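Local coordinates for protein acidocalcisomal pyrophosphatase (Trypanosoma brucei brucei, PDB 5C5V) that probably hydrolyses inorganic pyrophosphate to orthophosphate, using magnesium ions as cofactor, at residues M104-Y113 / F166-I177. Residues are numbered along the deposited sequence; the frame is centred on the assembly and turned at random.
With MG (magnesium ion), chain F.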
loop_
_atom_site.group_PDB
_atom_site.type_symbol
_atom_site.label_atom_id
_atom_site.label_comp_id
_atom_site.label_asym_id
_atom_site.label_seq_id
_atom_site.Cartn_x
_atom_site.Cartn_y
_atom_site.Cartn_z
ATOM N N MET A 104 27.057 -16.551 17.526
ATOM C CA MET A 104 26.767 -16.244 16.128
ATOM C C MET A 104 28.024 -15.911 15.336
ATOM O O MET A 104 28.918 -15.237 15.837
ATOM C CB MET A 104 25.777 -15.088 16.022
ATOM C CG MET A 104 25.141 -14.967 14.645
ATOM S SD MET A 104 23.804 -13.757 14.641
ATOM C CE MET A 104 23.238 -13.841 12.942
ATOM N N TYR A 105 28.067 -16.400 14.100
ATOM C CA TYR A 105 29.187 -16.197 13.172
ATOM C C TYR A 105 30.393 -17.080 13.480
ATOM O O TYR A 105 31.430 -16.956 12.829
ATOM C CB TYR A 105 29.622 -14.732 13.152
ATOM C CG TYR A 105 28.502 -13.784 12.809
ATOM C CD1 TYR A 105 27.714 -13.990 11.683
ATOM C CD2 TYR A 105 28.221 -12.693 13.620
ATOM C CE1 TYR A 105 26.683 -13.123 11.364
ATOM C CE2 TYR A 105 27.191 -11.816 13.310
ATOM C CZ TYR A 105 26.429 -12.040 12.185
ATOM O OH TYR A 105 25.410 -11.176 11.887
ATOM N N THR A 106 30.253 -17.970 14.455
ATOM C CA THR A 106 31.253 -19.003 14.688
ATOM C C THR A 106 30.622 -20.330 14.317
ATOM O O THR A 106 29.410 -20.407 14.144
ATOM C CB THR A 106 31.747 -19.045 16.142
ATOM O OG1 THR A 106 30.741 -19.637 16.979
ATOM C CG2 THR A 106 32.056 -17.645 16.628
ATOM N N PRO A 107 31.440 -21.378 14.184
ATOM C CA PRO A 107 30.924 -22.674 13.730
ATOM C C PRO A 107 29.968 -23.345 14.710
ATOM O O PRO A 107 29.298 -24.311 14.329
ATOM C CB PRO A 107 32.195 -23.517 13.571
ATOM C CG PRO A 107 33.309 -22.525 13.441
ATOM C CD PRO A 107 32.907 -21.374 14.308
ATOM N N SER A 108 29.906 -22.858 15.944
ATOM C CA SER A 108 29.103 -23.522 16.969
ATOM C C SER A 108 27.651 -23.061 16.937
ATOM O O SER A 108 26.764 -23.723 17.477
ATOM C CB SER A 108 29.695 -23.284 18.361
ATOM O OG SER A 108 29.619 -21.913 18.715
ATOM N N TYR A 109 27.414 -21.924 16.300
ATOM C CA TYR A 109 26.087 -21.332 16.272
ATOM C C TYR A 109 25.039 -22.239 15.632
ATOM O O TYR A 109 25.256 -22.793 14.558
ATOM C CB TYR A 109 26.146 -20.003 15.535
ATOM C CG TYR A 109 24.855 -19.228 15.544
ATOM C CD1 TYR A 109 24.396 -18.619 16.704
ATOM C CD2 TYR A 109 24.108 -19.083 14.383
ATOM C CE1 TYR A 109 23.217 -17.892 16.712
ATOM C CE2 TYR A 109 22.927 -18.349 14.373
ATOM C CZ TYR A 109 22.484 -17.761 15.540
ATOM O OH TYR A 109 21.308 -17.042 15.532
ATOM N N ARG A 110 23.903 -22.386 16.306
ATOM C CA ARG A 110 22.780 -23.169 15.803
ATOM C C ARG A 110 21.466 -22.460 16.108
ATOM O O ARG A 110 21.330 -21.785 17.134
ATOM C CB ARG A 110 22.762 -24.582 16.418
ATOM C CG ARG A 110 23.886 -25.509 15.966
ATOM C CD ARG A 110 23.761 -25.860 14.497
ATOM N NE ARG A 110 24.786 -26.812 14.068
ATOM C CZ ARG A 110 26.068 -26.504 13.901
ATOM N NH1 ARG A 110 26.486 -25.261 14.119
ATOM N NH2 ARG A 110 26.927 -27.432 13.513
ATOM N N VAL A 111 20.508 -22.585 15.197
ATOM C CA VAL A 111 19.148 -22.158 15.475
ATOM C C VAL A 111 18.251 -23.385 15.554
ATOM O O VAL A 111 18.038 -24.075 14.559
ATOM C CB VAL A 111 18.603 -21.198 14.413
ATOM C CG1 VAL A 111 17.219 -20.740 14.818
ATOM C CG2 VAL A 111 19.546 -20.002 14.227
ATOM N N LEU A 112 17.738 -23.651 16.751
ATOM C CA LEU A 112 16.934 -24.835 17.006
ATOM C C LEU A 112 15.453 -24.506 17.023
ATOM O O LEU A 112 15.066 -23.408 17.424
ATOM C CB LEU A 112 17.331 -25.487 18.340
ATOM C CG LEU A 112 18.677 -26.209 18.378
ATOM C CD1 LEU A 112 19.794 -25.227 18.095
ATOM C CD2 LEU A 112 18.895 -26.932 19.719
ATOM N N TYR A 113 14.641 -25.475 16.595
ATOM C CA TYR A 113 13.196 -25.329 16.543
ATOM C C TYR A 113 12.489 -26.299 17.478
ATOM O O TYR A 113 12.899 -27.451 17.633
ATOM C CB TYR A 113 12.690 -25.529 15.119
ATOM C CG TYR A 113 13.115 -24.427 14.167
ATOM C CD1 TYR A 113 12.216 -23.455 13.740
ATOM C CD2 TYR A 113 14.420 -24.364 13.700
ATOM C CE1 TYR A 113 12.613 -22.438 12.861
ATOM C CE2 TYR A 113 14.824 -23.374 12.844
ATOM C CZ TYR A 113 13.921 -22.412 12.424
ATOM O OH TYR A 113 14.353 -21.446 11.567
ATOM N N PHE A 166 23.674 -18.694 6.225
ATOM C CA PHE A 166 23.026 -19.693 7.042
ATOM C C PHE A 166 22.255 -20.659 6.144
ATOM O O PHE A 166 21.856 -20.293 5.039
ATOM C CB PHE A 166 22.105 -19.038 8.056
ATOM C CG PHE A 166 22.824 -18.177 9.047
ATOM C CD1 PHE A 166 22.698 -16.796 9.010
ATOM C CD2 PHE A 166 23.640 -18.743 10.004
ATOM C CE1 PHE A 166 23.360 -16.004 9.924
ATOM C CE2 PHE A 166 24.300 -17.960 10.928
ATOM C CZ PHE A 166 24.171 -16.585 10.885
ATOM N N GLU A 167 22.087 -21.888 6.630
ATOM C CA GLU A 167 21.477 -22.998 5.910
ATOM C C GLU A 167 20.839 -23.948 6.921
ATOM O O GLU A 167 21.369 -24.150 8.012
ATOM C CB GLU A 167 22.512 -23.793 5.105
ATOM C CG GLU A 167 22.912 -23.217 3.763
ATOM C CD GLU A 167 23.873 -24.134 2.992
ATOM O OE1 GLU A 167 24.186 -25.245 3.494
ATOM O OE2 GLU A 167 24.322 -23.734 1.881
ATOM N N ILE A 168 19.718 -24.547 6.553
ATOM C CA ILE A 168 19.215 -25.691 7.288
ATOM C C ILE A 168 20.261 -26.798 7.206
ATOM O O ILE A 168 20.706 -27.134 6.111
ATOM C CB ILE A 168 17.880 -26.186 6.718
ATOM C CG1 ILE A 168 16.801 -25.109 6.901
ATOM C CG2 ILE A 168 17.498 -27.493 7.361
ATOM C CD1 ILE A 168 15.454 -25.486 6.327
ATOM N N ALA A 169 20.704 -27.308 8.354
ATOM C CA ALA A 169 21.708 -28.369 8.363
ATOM C C ALA A 169 21.040 -29.721 8.079
ATOM O O ALA A 169 20.540 -30.403 8.987
ATOM C CB ALA A 169 22.455 -28.402 9.686
ATOM N N THR A 170 21.043 -30.106 6.809
ATOM C CA THR A 170 20.359 -31.312 6.372
ATOM C C THR A 170 21.024 -32.558 6.938
ATOM O O THR A 170 20.446 -33.640 6.939
ATOM C CB THR A 170 20.329 -31.389 4.839
ATOM O OG1 THR A 170 21.673 -31.313 4.339
ATOM C CG2 THR A 170 19.541 -30.215 4.276
ATOM N N GLY A 171 22.244 -32.398 7.428
ATOM C CA GLY A 171 23.014 -33.538 7.889
ATOM C C GLY A 171 22.899 -33.805 9.374
ATOM O O GLY A 171 23.391 -34.810 9.853
ATOM N N GLU A 172 22.273 -32.896 10.111
ATOM C CA GLU A 172 22.191 -33.038 11.561
ATOM C C GLU A 172 20.777 -33.335 12.035
ATOM O O GLU A 172 19.807 -32.876 11.433
ATOM C CB GLU A 172 22.705 -31.777 12.261
ATOM C CG GLU A 172 24.129 -31.399 11.870
ATOM C CD GLU A 172 24.578 -30.085 12.480
ATOM O OE1 GLU A 172 23.919 -29.592 13.426
ATOM O OE2 GLU A 172 25.597 -29.546 12.019
ATOM N N SER A 173 20.674 -34.109 13.112
ATOM C CA SER A 173 19.381 -34.413 13.729
ATOM C C SER A 173 18.609 -33.153 14.070
ATOM O O SER A 173 19.162 -32.237 14.679
ATOM C CB SER A 173 19.567 -35.237 15.012
ATOM O OG SER A 173 20.200 -36.468 14.742
ATOM N N PHE A 174 17.333 -33.137 13.689
ATOM C CA PHE A 174 16.424 -32.029 13.942
ATOM C C PHE A 174 16.754 -30.829 13.022
ATOM O O PHE A 174 16.097 -29.796 13.096
ATOM C CB PHE A 174 16.450 -31.624 15.429
ATOM C CG PHE A 174 15.918 -32.701 16.370
ATOM C CD1 PHE A 174 14.560 -32.991 16.425
ATOM C CD2 PHE A 174 16.781 -33.419 17.191
ATOM C CE1 PHE A 174 14.066 -34.001 17.289
ATOM C CE2 PHE A 174 16.305 -34.427 18.057
ATOM C CZ PHE A 174 14.949 -34.715 18.107
ATOM N N ASN A 175 17.769 -30.997 12.169
ATOM C CA ASN A 175 18.090 -30.069 11.091
ATOM C C ASN A 175 18.081 -28.603 11.514
ATOM O O ASN A 175 17.400 -27.777 10.918
ATOM C CB ASN A 175 17.126 -30.278 9.927
ATOM C CG ASN A 175 16.974 -31.732 9.564
ATOM O OD1 ASN A 175 15.908 -32.306 9.729
ATOM N ND2 ASN A 175 18.046 -32.342 9.088
ATOM N N PRO A 176 18.831 -28.285 12.569
ATOM C CA PRO A 176 18.914 -26.892 12.985
ATOM C C PRO A 176 19.530 -26.029 11.889
ATOM O O PRO A 176 20.179 -26.547 10.978
ATOM C CB PRO A 176 19.819 -26.952 14.214
ATOM C CG PRO A 176 20.654 -28.181 14.002
ATOM C CD PRO A 176 19.708 -29.155 13.373
ATOM N N ILE A 177 19.317 -24.724 11.966
ATOM C CA ILE A 177 20.009 -23.834 11.052
ATOM C C ILE A 177 21.419 -23.573 11.552
ATOM O O ILE A 177 21.652 -23.333 12.736
ATOM C CB ILE A 177 19.261 -22.531 10.873
ATOM C CG1 ILE A 177 18.076 -22.767 9.937
ATOM C CG2 ILE A 177 20.184 -21.482 10.288
ATOM C CD1 ILE A 177 17.110 -21.599 9.868
HETATM MG MG MG F . 24.665 -24.642 -0.115
HETATM O O HOH W 1 15.708 -28.007 15.458
HETATM O O HOH W 2 24.176 -26.512 0.978
HETATM O O HOH W 3 25.279 -25.876 -1.714
HETATM O O HOH W 4 26.629 -25.102 0.213
#
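The F166 ring meets M104 and Y109 through its far end: M104 CE lies 3.6 Å from F166 CZ, and Y109 CD2 comes equally close to F166 CE2. The Y109 and F166 planes are inclined at 54°, the rings meeting obliquely. M104 CG is sandwiched between two rings, over the centre of one face of Y105 and one face of Y109; with the chain extended beyond it, the methyl reaches the CZ end of F166. The R110 guanidinium is engaged at its edge. R110 NE donates almost straight (177°) to E172 OE1 at 3.0 Å, and R110 NH2 reaches E172 OE2 at 2.9 Å from a more tilted position, a side-on bidentate salt bridge using the syn lone pair of each oxygen. A bend at chi2 (-67°) turns the guanidinium back so that NH1 can bind the carbonyls of P107 and Y109, which fixes its rotation. V111 and I177 pair as a single antiparallel, hydrogen-bonded bridge (V111 N to I177 O, 2.8 Å; I177 N to V111 O, 3.0 Å), joining strand 110-117 of one three-stranded sheet to the start of strand 177-182 in another. Beyond the bridge, I177 CD1 approaches Y113 OH, itself hydrogen-bonded to G236 O, at the ring edge. On strand 166-168, next to F166, E167 OE2 binds a magnesium ion at 2.2 Å and belongs to the imidodiphosphate pocket.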